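Local atomic coordinates of putative TIM-barrel metal-dependent hydrolase (Mycobacterium avium subsp. paratuberculosis S397, PDB entry 4DZI), a protein that probably catalyses a metal-dependent hydrolysis as a member of the amidohydrolase superfamily, with two cadmium ions bound in its TIM-barrel active site in this crystal. Residues Ala177-Asp182 with Pro215-Leu220; Leu287-Ser291 with Asp391-Val395; Asp151-Asp157 with Val184-Lys190. All blocks are in the same frame, centred on the assembly; numbering follows the deposited sequence.

Overall arrangement
The three contacts lie in one amidohydrolase TIM barrel, in its outer helices and the turns and strand starts they lead into. Interactions 1 and 3 share helix 174-186: its middle packs on helix 214-223, while its C-terminal end meets the turn after helix 136-153. Their centres are about 15 Å apart, and L185 CD1 packs against R219 O. Interaction 2 is joined to interaction 1, about 16 Å away centre to centre, by L287, which touches W217 and L220. L393 CD2 lies 3.6 Å from K190 O, linking interactions 2 and 3. In interaction 2 the V290 side chain is about 11 Å from a cadmium ion, and strand 289-292 leads toward the metal ligand E293.

Interaction 1 of 3, residues Ala177-Asp182 with Pro215-Leu220; sequences AVEEVD and PVWARL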
loop_
_atom_site.group_PDB
_atom_site.type_symbol
_atom_site.label_atom_id
_atom_site.label_comp_id
_atom_site.label_asym_id
_atom_site.label_seq_id
_atom_site.Cartn_x
_atom_site.Cartn_y
_atom_site.Cartn_z
ATOM N N ALA C 177 -12.660 -25.208 8.794
ATOM C CA ALA C 177 -13.337 -23.914 8.861
ATOM C C ALA C 177 -14.867 -24.046 8.695
ATOM O O ALA C 177 -15.630 -23.321 9.339
ATOM C CB ALA C 177 -12.752 -22.953 7.822
ATOM N N VAL C 178 -15.296 -24.932 7.796
ATOM C CA VAL C 178 -16.721 -25.193 7.602
ATOM C C VAL C 178 -17.303 -25.781 8.893
ATOM O O VAL C 178 -18.401 -25.394 9.317
ATOM C CB VAL C 178 -17.021 -26.115 6.383
ATOM C CG1 VAL C 178 -18.488 -26.526 6.406
ATOM C CG2 VAL C 178 -16.707 -25.439 5.053
ATOM N N GLU C 179 -16.559 -26.660 9.557
ATOM C CA GLU C 179 -16.990 -27.122 10.886
ATOM C C GLU C 179 -17.091 -26.001 11.910
ATOM O O GLU C 179 -17.992 -25.991 12.713
ATOM C CB GLU C 179 -16.064 -28.201 11.443
ATOM C CG GLU C 179 -16.090 -29.479 10.628
ATOM C CD GLU C 179 -15.103 -30.499 11.151
ATOM O OE1 GLU C 179 -14.862 -30.506 12.379
ATOM O OE2 GLU C 179 -14.570 -31.280 10.333
ATOM N N GLU C 180 -16.119 -25.087 11.925
ATOM C CA GLU C 180 -16.214 -23.978 12.858
ATOM C C GLU C 180 -17.436 -23.113 12.555
ATOM O O GLU C 180 -18.111 -22.649 13.463
ATOM C CB GLU C 180 -14.939 -23.104 12.821
ATOM C CG GLU C 180 -14.872 -22.187 14.041
ATOM C CD GLU C 180 -14.582 -22.964 15.323
ATOM O OE1 GLU C 180 -13.811 -23.967 15.263
ATOM O OE2 GLU C 180 -15.099 -22.573 16.391
ATOM N N VAL C 181 -17.697 -22.854 11.278
ATOM C CA VAL C 181 -18.797 -21.993 10.928
ATOM C C VAL C 181 -20.116 -22.678 11.343
ATOM O O VAL C 181 -20.977 -22.074 11.962
ATOM C CB VAL C 181 -18.866 -21.693 9.426
ATOM C CG1 VAL C 181 -20.213 -21.073 9.096
ATOM C CG2 VAL C 181 -17.730 -20.781 8.986
ATOM N N ASP C 182 -20.257 -23.955 11.013
ATOM C CA ASP C 182 -21.449 -24.690 11.450
ATOM C C ASP C 182 -21.640 -24.620 12.964
ATOM O O ASP C 182 -22.762 -24.422 13.438
ATOM C CB ASP C 182 -21.392 -26.156 10.983
ATOM C CG ASP C 182 -21.634 -26.297 9.491
ATOM O OD1 ASP C 182 -22.107 -25.310 8.874
ATOM O OD2 ASP C 182 -21.355 -27.391 8.934
ATOM N N PRO C 215 -16.901 -23.086 0.262
ATOM C CA PRO C 215 -17.893 -23.671 1.178
ATOM C C PRO C 215 -18.174 -22.803 2.432
ATOM O O PRO C 215 -19.320 -22.672 2.845
ATOM C CB PRO C 215 -17.271 -25.023 1.531
ATOM C CG PRO C 215 -16.471 -25.366 0.295
ATOM C CD PRO C 215 -15.855 -24.059 -0.122
ATOM N N VAL C 216 -17.136 -22.186 2.991
ATOM C CA VAL C 216 -17.317 -21.220 4.088
ATOM C C VAL C 216 -18.168 -20.012 3.657
ATOM O O VAL C 216 -19.117 -19.649 4.347
ATOM C CB VAL C 216 -15.948 -20.759 4.649
ATOM C CG1 VAL C 216 -16.131 -19.600 5.640
ATOM C CG2 VAL C 216 -15.233 -21.936 5.318
ATOM N N TRP C 217 -17.807 -19.333 2.572
ATOM C CA TRP C 217 -18.623 -18.179 2.158
ATOM C C TRP C 217 -20.044 -18.570 1.855
ATOM O O TRP C 217 -20.974 -17.793 2.138
ATOM C CB TRP C 217 -18.073 -17.475 0.931
ATOM C CG TRP C 217 -16.641 -17.038 1.064
ATOM C CD1 TRP C 217 -15.575 -17.341 0.205
ATOM C CD2 TRP C 217 -16.050 -16.226 2.130
ATOM N NE1 TRP C 217 -14.417 -16.753 0.632
ATOM C CE2 TRP C 217 -14.628 -16.089 1.799
ATOM C CE3 TRP C 217 -16.550 -15.600 3.295
ATOM C CZ2 TRP C 217 -13.757 -15.347 2.586
ATOM C CZ3 TRP C 217 -15.658 -14.871 4.086
ATOM C CH2 TRP C 217 -14.293 -14.753 3.742
ATOM N N ALA C 218 -20.239 -19.759 1.280
ATOM C CA ALA C 218 -21.618 -20.203 1.012
ATOM C C ALA C 218 -22.417 -20.419 2.318
ATOM O O ALA C 218 -23.599 -20.038 2.396
ATOM C CB ALA C 218 -21.646 -21.467 0.133
ATOM N N ARG C 219 -21.788 -21.023 3.335
ATOM C CA ARG C 219 -22.475 -21.154 4.623
ATOM C C ARG C 219 -22.908 -19.790 5.188
ATOM O O ARG C 219 -24.024 -19.625 5.664
ATOM C CB ARG C 219 -21.637 -21.899 5.657
ATOM C CG ARG C 219 -21.425 -23.384 5.405
ATOM C CD ARG C 219 -22.695 -24.217 5.552
ATOM N NE ARG C 219 -22.387 -25.551 6.094
ATOM C CZ ARG C 219 -21.888 -26.579 5.401
ATOM N NH1 ARG C 219 -21.615 -26.475 4.100
ATOM N NH2 ARG C 219 -21.655 -27.731 6.024
ATOM N N LEU C 220 -22.022 -18.799 5.147
ATOM C CA LEU C 220 -22.374 -17.511 5.741
ATOM C C LEU C 220 -23.452 -16.819 4.921
ATOM O O LEU C 220 -24.367 -16.192 5.455
ATOM C CB LEU C 220 -21.122 -16.605 5.815
ATOM C CG LEU C 220 -20.060 -17.124 6.772
ATOM C CD1 LEU C 220 -18.792 -16.289 6.624
ATOM C CD2 LEU C 220 -20.589 -17.054 8.197
#
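The guanidinium of R219 has V178 CG1 over one face, 3.4 Å above its plane and offset toward the rim, and the carboxylate of D182 at its edge. R219 grips D182 side-on through two nitrogens: NE reaches OD1 at 2.8 Å and NH2 reaches OD2 at 2.9 Å, each meeting the syn lone pair of its oxygen. The two planes are 23° apart, and both hydrogen bonds are moderately bent, the oxygens lying somewhat out of the guanidinium plane. Bends at chi2 and chi3 fold the arginine chain round to the carboxylate. R219 CB packs on V181 CG1.

Beneath this salt bridge the contact is apolar. V178 CG2 touches P215 CB at 3.6 Å and V216 CG2 at 3.8 Å. A177 CB adds a contact to V216 CG2, and V181 CG2 meets V216 CG1 at 3.9 Å.

The segments 177-182 and 215-220 run nearly parallel, 14° between their axes and 9.3 Å at closest approach, as expected of helices in the outer layer of a TIM barrel. On the far side of helix 174-186, E180 bonds to H144 and N147 of helix 136-153; W217 of helix 214-223 packs on L287, just before strand 289-292.

Interaction 2 of 3, residues Leu287-Ser291 with Asp391-Val395; sequences LKAVS and DLLGV
K288 and L392 bring their CA atoms to 7.1 Å where the extended backbone entering strand 289-292 passes the last turn of helix 378-393, which leaves helical angles at G394. This is a strand-helix contact of the TIM barrel: the strand belongs to the parallel sheet, between strands 227-230 and 329-331, and the helix is the last in the model. The K288 side chain reaches across to the helix end. Its chain is extended except at chi3 (-74°), a bend that turns NZ in among the carbonyls of the helix terminus.

NZ donates to L392 O at 2.7 Å and to G394 O at 2.8 Å, and makes a third bond to G224 O, so backbone oxygens of two parts of the chain share one ammonium. The negative end of the helix dipole probably also favours a cation here. NZ lies 31° out of the carbonyl plane of L392 and stands above that of G394.

Farther along the strand, V290 and L392 meet at about a right angle. With its CG anti to the backbone N (chi1 166°), L392 extends toward the sheet, where W330 and P226 also touch it, and its CD2 reaches V290 CB at 3.8 Å.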
loop_
_atom_site.group_PDB
_atom_site.type_symbol
_atom_site.label_atom_id
_atom_site.label_comp_id
_atom_site.label_asym_id
_atom_site.label_seq_id
_atom_site.Cartn_x
_atom_site.Cartn_y
_atom_site.Cartn_z
ATOM N N LEU C 287 -23.554 -12.652 0.064
ATOM C CA LEU C 287 -22.571 -12.485 1.157
ATOM C C LEU C 287 -22.432 -11.020 1.525
ATOM O O LEU C 287 -22.274 -10.165 0.653
ATOM C CB LEU C 287 -21.210 -13.048 0.774
ATOM C CG LEU C 287 -20.164 -13.026 1.904
ATOM C CD1 LEU C 287 -20.525 -14.021 3.017
ATOM C CD2 LEU C 287 -18.794 -13.423 1.344
ATOM N N LYS C 288 -22.533 -10.723 2.828
ATOM C CA LYS C 288 -22.382 -9.372 3.336
ATOM C C LYS C 288 -21.055 -9.284 4.065
ATOM O O LYS C 288 -20.623 -10.238 4.711
ATOM C CB LYS C 288 -23.546 -9.011 4.256
ATOM C CG LYS C 288 -24.896 -8.981 3.528
ATOM C CD LYS C 288 -26.040 -8.821 4.534
ATOM C CE LYS C 288 -26.214 -10.152 5.260
ATOM N NZ LYS C 288 -26.978 -10.051 6.543
ATOM N N ALA C 289 -20.370 -8.158 3.893
ATOM C CA ALA C 289 -19.124 -7.949 4.608
ATOM C C ALA C 289 -19.111 -6.591 5.278
ATOM O O ALA C 289 -19.760 -5.619 4.828
ATOM C CB ALA C 289 -17.937 -8.056 3.652
ATOM N N VAL C 290 -18.342 -6.481 6.353
ATOM C CA VAL C 290 -18.271 -5.194 7.056
ATOM C C VAL C 290 -16.824 -4.957 7.474
ATOM O O VAL C 290 -16.168 -5.846 7.989
ATOM C CB VAL C 290 -19.223 -5.084 8.299
ATOM C CG1 VAL C 290 -18.976 -6.222 9.302
ATOM C CG2 VAL C 290 -19.081 -3.708 8.981
ATOM N N SER C 291 -16.354 -3.720 7.262
ATOM C CA SER C 291 -15.009 -3.292 7.681
ATOM C C SER C 291 -15.115 -2.512 8.978
ATOM O O SER C 291 -15.864 -1.530 9.042
ATOM C CB SER C 291 -14.408 -2.407 6.572
ATOM O OG SER C 291 -13.239 -1.745 7.043
ATOM N N ASP C 391 -29.681 -3.353 9.084
ATOM C CA ASP C 391 -29.689 -3.849 7.703
ATOM C C ASP C 391 -28.549 -4.870 7.442
ATOM O O ASP C 391 -28.741 -5.923 6.821
ATOM C CB ASP C 391 -29.475 -2.689 6.743
ATOM C CG ASP C 391 -30.685 -1.762 6.600
ATOM O OD1 ASP C 391 -31.798 -2.037 7.098
ATOM O OD2 ASP C 391 -30.498 -0.707 5.971
ATOM N N LEU C 392 -27.341 -4.539 7.912
ATOM C CA LEU C 392 -26.200 -5.423 7.793
ATOM C C LEU C 392 -26.455 -6.810 8.391
ATOM O O LEU C 392 -26.109 -7.805 7.777
ATOM C CB LEU C 392 -24.975 -4.773 8.453
ATOM C CG LEU C 392 -23.783 -5.692 8.704
ATOM C CD1 LEU C 392 -23.056 -6.121 7.411
ATOM C CD2 LEU C 392 -22.818 -4.927 9.635
ATOM N N LEU C 393 -27.057 -6.858 9.583
ATOM C CA LEU C 393 -27.233 -8.119 10.273
ATOM C C LEU C 393 -28.369 -8.915 9.653
ATOM O O LEU C 393 -28.323 -10.154 9.619
ATOM C CB LEU C 393 -27.594 -7.849 11.731
ATOM C CG LEU C 393 -26.419 -7.291 12.545
ATOM C CD1 LEU C 393 -26.916 -7.010 13.947
ATOM C CD2 LEU C 393 -25.302 -8.318 12.547
ATOM N N GLY C 394 -29.369 -8.178 9.167
ATOM C CA GLY C 394 -30.603 -8.773 8.690
ATOM C C GLY C 394 -30.519 -9.224 7.236
ATOM O O GLY C 394 -29.533 -8.973 6.514
ATOM N N VAL C 395 -31.557 -9.936 6.818
ATOM C CA VAL C 395 -31.767 -10.276 5.413
ATOM C C VAL C 395 -33.263 -10.024 5.238
ATOM O O VAL C 395 -34.035 -10.650 5.939
ATOM C CB VAL C 395 -31.502 -11.783 5.149
ATOM C CG1 VAL C 395 -32.025 -12.178 3.771
ATOM C CG2 VAL C 395 -30.023 -12.098 5.284
#

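Interaction 3 of 3, residues Asp151-Asp157 with Val184-Lys190; sequences DEDWGFD and VLARGAK
A chi1 of -163° swings the D151 carboxylate away from its own backbone N and across to R187, and the bend of R187 at chi2 (-102°) brings its guanidinium back to meet it. NH2 of R187 lies 2.7 Å from OD2 of D151 in a salt bridge, made at the guanidinium edge with the two planes nearly coplanar. The position of OD2 is less certain than most, because it is modelled too close to a neighbouring atom. The other oxygen, OD1, accepts the backbone N-H of F156 at 3.0 Å, almost straight at 167°, and a water between OD1 and R187 O also links it to the second segment. The bond from F156 ties the carboxylate to the turn after helix 136-153, where G155 takes a positive phi.

F156 is the apolar centre of the contact. D151 CB lies over one face of its ring, offset toward the rim, while CE2 meets V184 CG1 at 3.8 Å and CD2 meets R187 CB at 3.6 Å. A189 packs on F156 CB, and P167 touches the phenylalanine as well.

The segment opposite contains the Schellman motif that ends helix 174-186: G188, with positive phi, is its C-prime residue, and A189 N bonds to V184 O while G188 N bonds to L185 O. In the TIM barrel this turn leads on to strand 192-193, as the turn at F156 leads on to strand 163-165, so two successive helix-to-strand connections lie side by side. A second water joins them, accepting from K190 N and donating to F156 O.

Farther on, K190 curls back through bends at chi2 and chi4, and NZ donates both to G188 O and, at 2.8 Å, to the anti lone pair of D157 OD2. The other oxygen of D157, OD1, is hydrogen-bonded to H161 ND1.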
loop_
_atom_site.group_PDB
_atom_site.type_symbol
_atom_site.label_atom_id
_atom_site.label_comp_id
_atom_site.label_asym_id
_atom_site.label_seq_id
_atom_site.Cartn_x
_atom_site.Cartn_y
_atom_site.Cartn_z
ATOM N N ASP C 151 -18.344 -17.584 23.825
ATOM C CA ASP C 151 -19.772 -17.899 23.969
ATOM C C ASP C 151 -20.092 -18.087 25.454
ATOM O O ASP C 151 -21.204 -17.824 25.908
ATOM C CB ASP C 151 -20.098 -19.169 23.195
ATOM C CG ASP C 151 -21.628 -19.347 22.950
ATOM O OD1 ASP C 151 -22.366 -18.338 22.878
ATOM O OD2 ASP C 151 -22.056 -20.504 22.787
ATOM N N GLU C 152 -19.115 -18.581 26.201
ATOM C CA GLU C 152 -19.280 -18.688 27.662
ATOM C C GLU C 152 -19.343 -17.359 28.418
ATOM O O GLU C 152 -20.293 -17.122 29.202
ATOM C CB GLU C 152 -18.179 -19.583 28.216
ATOM C CG GLU C 152 -18.137 -19.704 29.735
ATOM C CD GLU C 152 -17.206 -20.829 30.147
ATOM O OE1 GLU C 152 -16.049 -20.812 29.707
ATOM O OE2 GLU C 152 -17.622 -21.750 30.874
ATOM N N ASP C 153 -18.363 -16.466 28.204
ATOM C CA ASP C 153 -18.332 -15.210 28.965
ATOM C C ASP C 153 -19.265 -14.111 28.414
ATOM O O ASP C 153 -19.796 -13.285 29.192
ATOM C CB ASP C 153 -16.907 -14.640 29.101
ATOM C CG ASP C 153 -16.075 -15.344 30.169
ATOM O OD1 ASP C 153 -16.456 -16.450 30.627
ATOM O OD2 ASP C 153 -15.023 -14.813 30.528
ATOM N N TRP C 154 -19.442 -14.086 27.086
ATOM C CA TRP C 154 -20.176 -13.016 26.394
ATOM C C TRP C 154 -21.431 -13.510 25.704
ATOM O O TRP C 154 -22.476 -12.850 25.821
ATOM C CB TRP C 154 -19.249 -12.246 25.417
ATOM C CG TRP C 154 -18.262 -11.412 26.204
ATOM C CD1 TRP C 154 -16.932 -11.722 26.500
ATOM C CD2 TRP C 154 -18.521 -10.142 26.877
ATOM N NE1 TRP C 154 -16.382 -10.749 27.299
ATOM C CE2 TRP C 154 -17.280 -9.772 27.550
ATOM C CE3 TRP C 154 -19.645 -9.290 27.002
ATOM C CZ2 TRP C 154 -17.178 -8.617 28.298
ATOM C CZ3 TRP C 154 -19.521 -8.129 27.738
ATOM C CH2 TRP C 154 -18.324 -7.796 28.391
ATOM N N GLY C 155 -21.355 -14.658 25.044
ATOM C CA GLY C 155 -22.472 -15.222 24.301
ATOM C C GLY C 155 -22.542 -14.615 22.904
ATOM O O GLY C 155 -22.583 -13.388 22.767
ATOM N N PHE C 156 -22.532 -15.474 21.897
ATOM C CA PHE C 156 -22.622 -14.978 20.533
ATOM C C PHE C 156 -23.854 -14.080 20.339
ATOM O O PHE C 156 -23.774 -13.009 19.696
ATOM C CB PHE C 156 -22.615 -16.111 19.510
ATOM C CG PHE C 156 -21.435 -17.037 19.603
ATOM C CD1 PHE C 156 -20.205 -16.596 20.070
ATOM C CD2 PHE C 156 -21.552 -18.353 19.164
ATOM C CE1 PHE C 156 -19.116 -17.467 20.118
ATOM C CE2 PHE C 156 -20.461 -19.227 19.204
ATOM C CZ PHE C 156 -19.244 -18.785 19.691
ATOM N N ASP C 157 -25.010 -14.491 20.898
ATOM C CA ASP C 157 -26.175 -13.615 20.874
ATOM C C ASP C 157 -27.265 -14.117 21.829
ATOM O O ASP C 157 -28.192 -14.843 21.432
ATOM C CB ASP C 157 -26.714 -13.446 19.443
ATOM C CG ASP C 157 -27.990 -12.600 19.388
ATOM O OD1 ASP C 157 -28.196 -11.698 20.254
ATOM O OD2 ASP C 157 -28.794 -12.854 18.464
ATOM N N VAL C 184 -20.509 -22.287 15.189
ATOM C CA VAL C 184 -20.912 -20.947 15.676
ATOM C C VAL C 184 -22.307 -20.521 15.209
ATOM O O VAL C 184 -23.050 -19.916 15.970
ATOM C CB VAL C 184 -19.842 -19.826 15.411
ATOM C CG1 VAL C 184 -18.496 -20.214 16.045
ATOM C CG2 VAL C 184 -19.702 -19.528 13.919
ATOM N N LEU C 185 -22.670 -20.878 13.978
ATOM C CA LEU C 185 -24.025 -20.643 13.470
ATOM C C LEU C 185 -25.042 -21.407 14.313
ATOM O O LEU C 185 -26.096 -20.870 14.672
ATOM C CB LEU C 185 -24.124 -21.058 12.005
ATOM C CG LEU C 185 -23.424 -20.166 10.984
ATOM C CD1 LEU C 185 -23.639 -20.701 9.579
ATOM C CD2 LEU C 185 -23.963 -18.745 11.080
ATOM N N ALA C 186 -24.743 -22.661 14.635
ATOM C CA ALA C 186 -25.666 -23.404 15.505
ATOM C C ALA C 186 -25.798 -22.772 16.900
ATOM O O ALA C 186 -26.852 -22.869 17.527
ATOM C CB ALA C 186 -25.275 -24.867 15.596
ATOM N N ARG C 187 -24.747 -22.110 17.396
ATOM C CA ARG C 187 -24.844 -21.406 18.666
ATOM C C ARG C 187 -25.415 -19.981 18.526
ATOM O O ARG C 187 -25.419 -19.209 19.474
ATOM C CB ARG C 187 -23.480 -21.359 19.367
ATOM C CG ARG C 187 -22.970 -22.694 19.904
ATOM C CD ARG C 187 -23.171 -22.786 21.418
ATOM N NE ARG C 187 -22.545 -23.982 22.006
ATOM C CZ ARG C 187 -21.442 -24.008 22.768
ATOM N NH1 ARG C 187 -20.998 -25.172 23.232
ATOM N NH2 ARG C 187 -20.773 -22.897 23.085
ATOM N N GLY C 188 -25.899 -19.635 17.350
ATOM C CA GLY C 188 -26.596 -18.376 17.180
ATOM C C GLY C 188 -25.759 -17.174 16.781
ATOM O O GLY C 188 -26.245 -16.069 16.806
ATOM N N ALA C 189 -24.506 -17.371 16.350
ATOM C CA ALA C 189 -23.712 -16.211 15.907
ATOM C C ALA C 189 -24.412 -15.444 14.787
ATOM O O ALA C 189 -24.965 -16.052 13.869
ATOM C CB ALA C 189 -22.329 -16.671 15.450
ATOM N N LYS C 190 -24.320 -14.123 14.846
ATOM C CA LYS C 190 -24.962 -13.238 13.884
ATOM C C LYS C 190 -23.924 -12.469 13.045
ATOM O O LYS C 190 -24.284 -11.749 12.094
ATOM C CB LYS C 190 -25.889 -12.239 14.596
ATOM C CG LYS C 190 -26.988 -12.895 15.428
ATOM C CD LYS C 190 -27.857 -13.799 14.592
ATOM C CE LYS C 190 -29.149 -14.158 15.356
ATOM N NZ LYS C 190 -28.865 -14.920 16.606
HETATM O O HOH W 1 -24.704 -19.512 21.984
HETATM O O HOH W 2 -22.671 -13.324 17.136
#